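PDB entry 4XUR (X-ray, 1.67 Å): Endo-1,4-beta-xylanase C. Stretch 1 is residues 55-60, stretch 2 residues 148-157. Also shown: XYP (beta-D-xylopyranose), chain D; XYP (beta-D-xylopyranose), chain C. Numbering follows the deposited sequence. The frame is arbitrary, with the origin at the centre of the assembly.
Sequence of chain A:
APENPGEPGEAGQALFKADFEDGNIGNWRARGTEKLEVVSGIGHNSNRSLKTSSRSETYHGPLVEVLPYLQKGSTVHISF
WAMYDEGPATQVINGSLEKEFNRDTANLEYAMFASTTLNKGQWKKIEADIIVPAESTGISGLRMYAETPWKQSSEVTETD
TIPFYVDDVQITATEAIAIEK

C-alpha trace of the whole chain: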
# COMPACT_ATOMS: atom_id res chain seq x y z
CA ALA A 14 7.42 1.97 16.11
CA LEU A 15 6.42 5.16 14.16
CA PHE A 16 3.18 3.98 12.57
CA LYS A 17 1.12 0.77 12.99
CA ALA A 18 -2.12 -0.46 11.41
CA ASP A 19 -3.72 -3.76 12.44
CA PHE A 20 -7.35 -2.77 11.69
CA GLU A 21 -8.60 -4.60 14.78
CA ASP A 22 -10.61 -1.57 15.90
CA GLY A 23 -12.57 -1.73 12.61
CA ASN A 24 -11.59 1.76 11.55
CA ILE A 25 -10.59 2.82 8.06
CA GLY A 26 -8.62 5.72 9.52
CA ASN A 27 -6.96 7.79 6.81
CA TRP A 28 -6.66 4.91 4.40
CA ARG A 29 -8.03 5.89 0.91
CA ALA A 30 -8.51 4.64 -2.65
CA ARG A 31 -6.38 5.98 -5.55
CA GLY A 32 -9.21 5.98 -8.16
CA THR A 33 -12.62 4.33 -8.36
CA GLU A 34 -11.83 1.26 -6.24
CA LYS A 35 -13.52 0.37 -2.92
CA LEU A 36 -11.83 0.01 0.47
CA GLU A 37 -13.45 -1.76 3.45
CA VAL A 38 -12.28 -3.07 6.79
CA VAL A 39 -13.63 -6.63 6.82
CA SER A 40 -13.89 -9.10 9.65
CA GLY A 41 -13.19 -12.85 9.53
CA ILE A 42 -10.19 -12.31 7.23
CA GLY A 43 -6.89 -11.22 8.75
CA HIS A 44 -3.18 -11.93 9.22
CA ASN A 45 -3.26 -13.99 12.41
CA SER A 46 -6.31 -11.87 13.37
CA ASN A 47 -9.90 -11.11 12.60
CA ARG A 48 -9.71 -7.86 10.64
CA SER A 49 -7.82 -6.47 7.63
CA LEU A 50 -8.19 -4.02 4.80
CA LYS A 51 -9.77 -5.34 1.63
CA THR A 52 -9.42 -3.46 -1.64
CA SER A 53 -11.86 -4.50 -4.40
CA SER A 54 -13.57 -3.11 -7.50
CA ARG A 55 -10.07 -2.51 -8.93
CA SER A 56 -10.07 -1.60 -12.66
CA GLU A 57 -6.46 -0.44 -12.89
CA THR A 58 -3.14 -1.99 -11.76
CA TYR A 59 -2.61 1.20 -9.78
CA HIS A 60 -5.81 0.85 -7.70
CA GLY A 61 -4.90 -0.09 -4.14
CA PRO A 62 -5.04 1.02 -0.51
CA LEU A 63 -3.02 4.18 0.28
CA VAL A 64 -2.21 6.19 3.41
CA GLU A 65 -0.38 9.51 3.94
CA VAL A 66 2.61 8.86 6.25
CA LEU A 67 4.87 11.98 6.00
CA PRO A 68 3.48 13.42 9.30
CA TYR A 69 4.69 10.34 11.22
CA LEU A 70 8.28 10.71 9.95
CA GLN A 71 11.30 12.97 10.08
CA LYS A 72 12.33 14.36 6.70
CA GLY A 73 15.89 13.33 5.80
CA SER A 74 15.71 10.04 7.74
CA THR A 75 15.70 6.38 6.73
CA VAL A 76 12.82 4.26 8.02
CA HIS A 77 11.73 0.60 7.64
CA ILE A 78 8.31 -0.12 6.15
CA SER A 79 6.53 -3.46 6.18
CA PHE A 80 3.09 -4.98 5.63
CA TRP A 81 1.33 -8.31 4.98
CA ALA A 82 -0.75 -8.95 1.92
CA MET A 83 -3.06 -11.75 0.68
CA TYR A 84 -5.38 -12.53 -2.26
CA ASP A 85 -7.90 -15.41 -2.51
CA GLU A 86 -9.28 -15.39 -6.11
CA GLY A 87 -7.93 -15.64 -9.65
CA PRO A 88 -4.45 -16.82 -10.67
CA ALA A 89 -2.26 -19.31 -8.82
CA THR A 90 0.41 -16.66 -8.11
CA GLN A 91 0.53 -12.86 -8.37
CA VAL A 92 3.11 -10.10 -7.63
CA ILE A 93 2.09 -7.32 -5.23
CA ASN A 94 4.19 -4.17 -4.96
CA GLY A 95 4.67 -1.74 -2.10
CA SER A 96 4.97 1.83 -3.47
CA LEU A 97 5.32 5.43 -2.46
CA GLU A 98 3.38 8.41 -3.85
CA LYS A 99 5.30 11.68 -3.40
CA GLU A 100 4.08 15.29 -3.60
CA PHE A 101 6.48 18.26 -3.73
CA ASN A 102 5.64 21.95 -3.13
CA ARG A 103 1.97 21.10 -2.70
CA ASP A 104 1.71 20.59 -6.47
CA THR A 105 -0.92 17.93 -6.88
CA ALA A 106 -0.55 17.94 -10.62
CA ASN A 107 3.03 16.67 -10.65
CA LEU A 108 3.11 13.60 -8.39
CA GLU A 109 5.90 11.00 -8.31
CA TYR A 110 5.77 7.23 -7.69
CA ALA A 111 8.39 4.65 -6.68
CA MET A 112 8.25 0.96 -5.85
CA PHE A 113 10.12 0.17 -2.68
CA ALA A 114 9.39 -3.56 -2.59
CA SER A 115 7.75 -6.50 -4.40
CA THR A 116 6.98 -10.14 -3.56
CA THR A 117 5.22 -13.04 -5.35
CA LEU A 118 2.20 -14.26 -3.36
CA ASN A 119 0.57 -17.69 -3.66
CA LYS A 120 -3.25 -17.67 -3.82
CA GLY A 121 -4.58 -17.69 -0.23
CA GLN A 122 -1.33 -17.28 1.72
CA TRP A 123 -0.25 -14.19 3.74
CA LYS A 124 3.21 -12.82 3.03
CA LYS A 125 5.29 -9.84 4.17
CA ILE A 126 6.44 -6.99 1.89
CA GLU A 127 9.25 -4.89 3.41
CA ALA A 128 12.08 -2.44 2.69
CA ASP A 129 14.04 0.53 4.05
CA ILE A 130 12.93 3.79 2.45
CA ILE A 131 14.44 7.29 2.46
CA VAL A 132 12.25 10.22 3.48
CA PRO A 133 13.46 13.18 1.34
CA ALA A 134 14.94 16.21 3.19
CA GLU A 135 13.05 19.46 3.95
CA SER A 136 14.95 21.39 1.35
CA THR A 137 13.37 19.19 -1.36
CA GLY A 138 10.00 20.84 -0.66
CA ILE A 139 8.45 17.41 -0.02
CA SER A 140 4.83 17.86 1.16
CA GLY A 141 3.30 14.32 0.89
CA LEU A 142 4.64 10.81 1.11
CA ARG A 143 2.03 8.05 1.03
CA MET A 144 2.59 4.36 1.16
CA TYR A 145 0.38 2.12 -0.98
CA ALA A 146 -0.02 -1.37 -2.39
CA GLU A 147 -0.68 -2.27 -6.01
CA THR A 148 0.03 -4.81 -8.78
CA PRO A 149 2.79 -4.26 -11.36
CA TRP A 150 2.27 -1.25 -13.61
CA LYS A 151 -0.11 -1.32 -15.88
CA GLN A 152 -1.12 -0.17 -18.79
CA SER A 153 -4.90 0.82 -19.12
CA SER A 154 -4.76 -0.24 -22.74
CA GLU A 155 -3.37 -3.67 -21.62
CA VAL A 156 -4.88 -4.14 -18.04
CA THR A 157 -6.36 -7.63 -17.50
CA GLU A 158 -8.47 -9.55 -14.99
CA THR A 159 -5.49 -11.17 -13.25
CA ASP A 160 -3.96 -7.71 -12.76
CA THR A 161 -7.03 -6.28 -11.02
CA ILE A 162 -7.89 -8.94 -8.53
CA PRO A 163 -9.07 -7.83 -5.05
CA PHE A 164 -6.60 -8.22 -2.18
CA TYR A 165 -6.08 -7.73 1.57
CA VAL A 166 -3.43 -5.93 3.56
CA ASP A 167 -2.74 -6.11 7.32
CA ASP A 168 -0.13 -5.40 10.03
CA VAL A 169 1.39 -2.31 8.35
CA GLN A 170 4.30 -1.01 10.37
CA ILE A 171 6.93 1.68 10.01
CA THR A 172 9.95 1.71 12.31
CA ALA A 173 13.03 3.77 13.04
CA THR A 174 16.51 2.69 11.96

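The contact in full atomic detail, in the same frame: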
# COMPACT_ATOMS: atom_id res chain seq x y z
N ARG A 55 -11.25 -3.06 -8.28
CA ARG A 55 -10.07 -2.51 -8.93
C ARG A 55 -10.26 -2.63 -10.45
O ARG A 55 -10.66 -3.67 -10.94
CB ARG A 55 -8.80 -3.24 -8.47
CG ARG A 55 -8.58 -3.28 -6.94
CD ARG A 55 -7.36 -4.15 -6.54
NE ARG A 55 -6.09 -3.58 -7.08
CZ ARG A 55 -5.22 -4.22 -7.85
NH1 ARG A 55 -5.40 -5.46 -8.22
NH2 ARG A 55 -4.11 -3.58 -8.31
N SER A 56 -9.98 -1.56 -11.16
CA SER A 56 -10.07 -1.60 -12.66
C SER A 56 -8.81 -0.94 -13.26
O SER A 56 -8.80 -0.58 -14.46
CB SER A 56 -11.34 -0.92 -13.13
OG SER A 56 -11.43 0.45 -12.85
N GLU A 57 -7.78 -0.79 -12.43
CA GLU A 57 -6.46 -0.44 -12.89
C GLU A 57 -5.42 -1.14 -12.00
O GLU A 57 -5.71 -1.56 -10.86
CB GLU A 57 -6.24 1.08 -12.85
CG GLU A 57 -7.22 1.97 -13.60
CD GLU A 57 -7.13 1.89 -15.12
OE1 GLU A 57 -6.21 1.29 -15.68
OE2 GLU A 57 -8.08 2.43 -15.79
N THR A 58 -4.20 -1.33 -12.53
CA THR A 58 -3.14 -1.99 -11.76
C THR A 58 -2.82 -1.10 -10.59
O THR A 58 -2.43 -1.59 -9.53
CB THR A 58 -1.79 -2.15 -12.55
OG1 THR A 58 -1.34 -0.85 -12.96
CG2 THR A 58 -1.95 -3.05 -13.75
N TYR A 59 -2.97 0.22 -10.80
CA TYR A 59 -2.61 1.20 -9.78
C TYR A 59 -3.67 1.47 -8.68
O TYR A 59 -3.39 2.24 -7.74
CB TYR A 59 -2.16 2.51 -10.45
CG TYR A 59 -3.17 3.23 -11.28
CD1 TYR A 59 -4.14 4.04 -10.69
CD2 TYR A 59 -3.16 3.13 -12.69
CE1 TYR A 59 -5.07 4.72 -11.47
CE2 TYR A 59 -4.10 3.82 -13.47
CZ TYR A 59 -5.04 4.62 -12.84
OH TYR A 59 -5.99 5.32 -13.60
N HIS A 60 -4.83 0.86 -8.79
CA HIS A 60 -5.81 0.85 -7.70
C HIS A 60 -5.30 0.00 -6.54
O HIS A 60 -4.85 -1.13 -6.72
CB HIS A 60 -7.18 0.34 -8.20
CG HIS A 60 -7.83 1.24 -9.16
ND1 HIS A 60 -8.99 0.90 -9.84
CD2 HIS A 60 -7.53 2.50 -9.53
CE1 HIS A 60 -9.34 1.92 -10.61
NE2 HIS A 60 -8.48 2.90 -10.44
N THR A 148 -0.60 -3.78 -7.90
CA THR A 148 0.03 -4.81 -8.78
C THR A 148 0.95 -4.12 -9.82
O THR A 148 0.93 -2.91 -10.02
CB THR A 148 -1.04 -5.69 -9.46
OG1 THR A 148 -2.09 -4.90 -10.00
CG2 THR A 148 -1.62 -6.58 -8.46
N PRO A 149 1.79 -4.93 -10.44
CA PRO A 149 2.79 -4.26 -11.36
C PRO A 149 2.16 -3.43 -12.46
O PRO A 149 1.19 -3.80 -13.06
CB PRO A 149 3.55 -5.47 -11.92
CG PRO A 149 3.51 -6.49 -10.85
CD PRO A 149 2.12 -6.34 -10.25
N TRP A 150 2.76 -2.27 -12.72
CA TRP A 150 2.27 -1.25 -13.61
C TRP A 150 2.30 -1.56 -15.12
O TRP A 150 3.19 -2.25 -15.54
CB TRP A 150 3.27 -0.10 -13.36
CG TRP A 150 3.32 0.84 -14.37
CD1 TRP A 150 4.36 1.06 -15.30
CD2 TRP A 150 2.31 1.77 -14.64
NE1 TRP A 150 3.99 2.10 -16.14
CE2 TRP A 150 2.74 2.54 -15.75
CE3 TRP A 150 1.06 1.99 -14.10
CZ2 TRP A 150 1.95 3.55 -16.28
CZ3 TRP A 150 0.31 2.95 -14.61
CH2 TRP A 150 0.74 3.75 -15.68
N LYS A 151 1.36 -1.13 -15.97
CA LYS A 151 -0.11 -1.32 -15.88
C LYS A 151 -0.66 -2.10 -17.15
O LYS A 151 -0.88 -3.31 -17.07
CB LYS A 151 -0.88 -0.04 -15.66
CG LYS A 151 -2.39 -0.28 -15.68
CD LYS A 151 -3.23 0.98 -15.69
CE LYS A 151 -2.47 2.20 -16.25
NZ LYS A 151 -3.34 3.22 -16.92
N GLN A 152 -0.95 -1.53 -18.34
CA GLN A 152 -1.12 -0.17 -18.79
C GLN A 152 -2.59 -0.22 -19.23
O GLN A 152 -2.97 -1.24 -19.83
CB GLN A 152 -0.23 0.04 -20.02
CG GLN A 152 1.28 -0.26 -19.88
CD GLN A 152 1.81 -1.13 -21.04
OE1 GLN A 152 1.29 -2.23 -21.30
NE2 GLN A 152 2.85 -0.65 -21.73
N SER A 153 -3.39 0.83 -18.97
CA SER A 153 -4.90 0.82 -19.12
C SER A 153 -5.29 0.09 -20.38
O SER A 153 -6.12 -0.82 -20.38
CB SER A 153 -5.52 2.24 -19.16
OG SER A 153 -6.93 2.24 -18.91
N SER A 154 -4.64 0.49 -21.47
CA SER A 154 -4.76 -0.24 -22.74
C SER A 154 -4.66 -1.77 -22.59
O SER A 154 -5.43 -2.49 -23.17
CB SER A 154 -3.63 0.22 -23.66
OG SER A 154 -2.42 0.38 -22.91
N GLU A 155 -3.71 -2.25 -21.78
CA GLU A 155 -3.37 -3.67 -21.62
C GLU A 155 -3.84 -4.34 -20.28
O GLU A 155 -3.58 -5.48 -20.04
CB GLU A 155 -1.83 -3.82 -21.68
CG GLU A 155 -1.16 -3.63 -23.04
CD GLU A 155 0.06 -4.55 -23.20
OE1 GLU A 155 1.14 -4.31 -22.61
OE2 GLU A 155 -0.05 -5.54 -23.94
N VAL A 156 -4.53 -3.59 -19.40
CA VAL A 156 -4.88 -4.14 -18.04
C VAL A 156 -5.77 -5.37 -18.23
O VAL A 156 -6.66 -5.38 -19.10
CB VAL A 156 -5.57 -3.06 -17.17
CG1 VAL A 156 -6.02 -3.62 -15.84
CG2 VAL A 156 -4.61 -1.91 -16.93
N THR A 157 -5.57 -6.37 -17.41
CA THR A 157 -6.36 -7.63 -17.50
C THR A 157 -7.08 -7.94 -16.18
O THR A 157 -6.95 -7.23 -15.21
CB THR A 157 -5.44 -8.82 -17.77
OG1 THR A 157 -4.54 -8.96 -16.67
CG2 THR A 157 -4.63 -8.59 -19.01
C1 XYP D . -2.80 7.78 -11.13
C2 XYP D . -2.14 7.74 -12.48
C3 XYP D . -1.36 6.48 -12.69
C4 XYP D . -0.41 6.26 -11.50
C5 XYP D . -1.16 6.37 -10.18
O2 XYP D . -3.18 7.86 -13.51
O3 XYP D . -0.58 6.55 -13.87
O4 XYP D . 0.15 4.99 -11.60
O5 XYP D . -1.80 7.63 -10.08
C1 XYP C . 1.48 4.91 -11.13
C2 XYP C . 1.81 3.50 -10.65
C3 XYP C . 3.28 3.36 -10.26
C4 XYP C . 4.18 3.91 -11.39
C5 XYP C . 3.72 5.31 -11.83
O2 XYP C . 1.04 3.20 -9.50
O3 XYP C . 3.61 2.01 -10.03
O4 XYP C . 5.52 3.99 -10.86
O5 XYP C . 2.37 5.26 -12.25

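Two loops whose touching residues are at least 90 apart in sequence bury 451 Å² between them, and the contact is organised round Thr58, the residue most covered. Thr58 sits inside the type I turn from Glu57 to His60, its CA-to-CB bond pointing toward the other loop, so that a small side chain can be packed closely: its CG2 lies 4.3 Å from Val156 CG2 and 3.3 Å from Pro149 O. The backbone supplies one polar link, Thr148 N donating to Thr58 O at 3.3 Å. Thr58 N and OG1 are buried by the contact and have no partner in the model.

Thr148, next in covered area, is fixed from a second direction. Arg55 NH2 donates almost straight to Thr148 OG1 (2.9 Å, 176°), while Arg55 NE holds His60 O at 2.8 Å within its own loop. Arginine suits the place because its long side chain ends in several donors: from just ahead of the turn it holds the turn's last residue, His60, and reaches across to Thr148.

Towards solvent, Lys151 extends past Thr58 to Glu57, whose end comes nearer than its CB direction suggests; the salt bridge, Glu57 OE1 to Lys151 NZ, is long at 3.7 Å. Lys151 NZ also meets the Tyr59 ring edge, 3.6 Å from CE2. Tyr59 CD2 packs 4.0 Å from Trp150 CZ3, and each ring offers one face to a different bound xylose, as suits a xylanase.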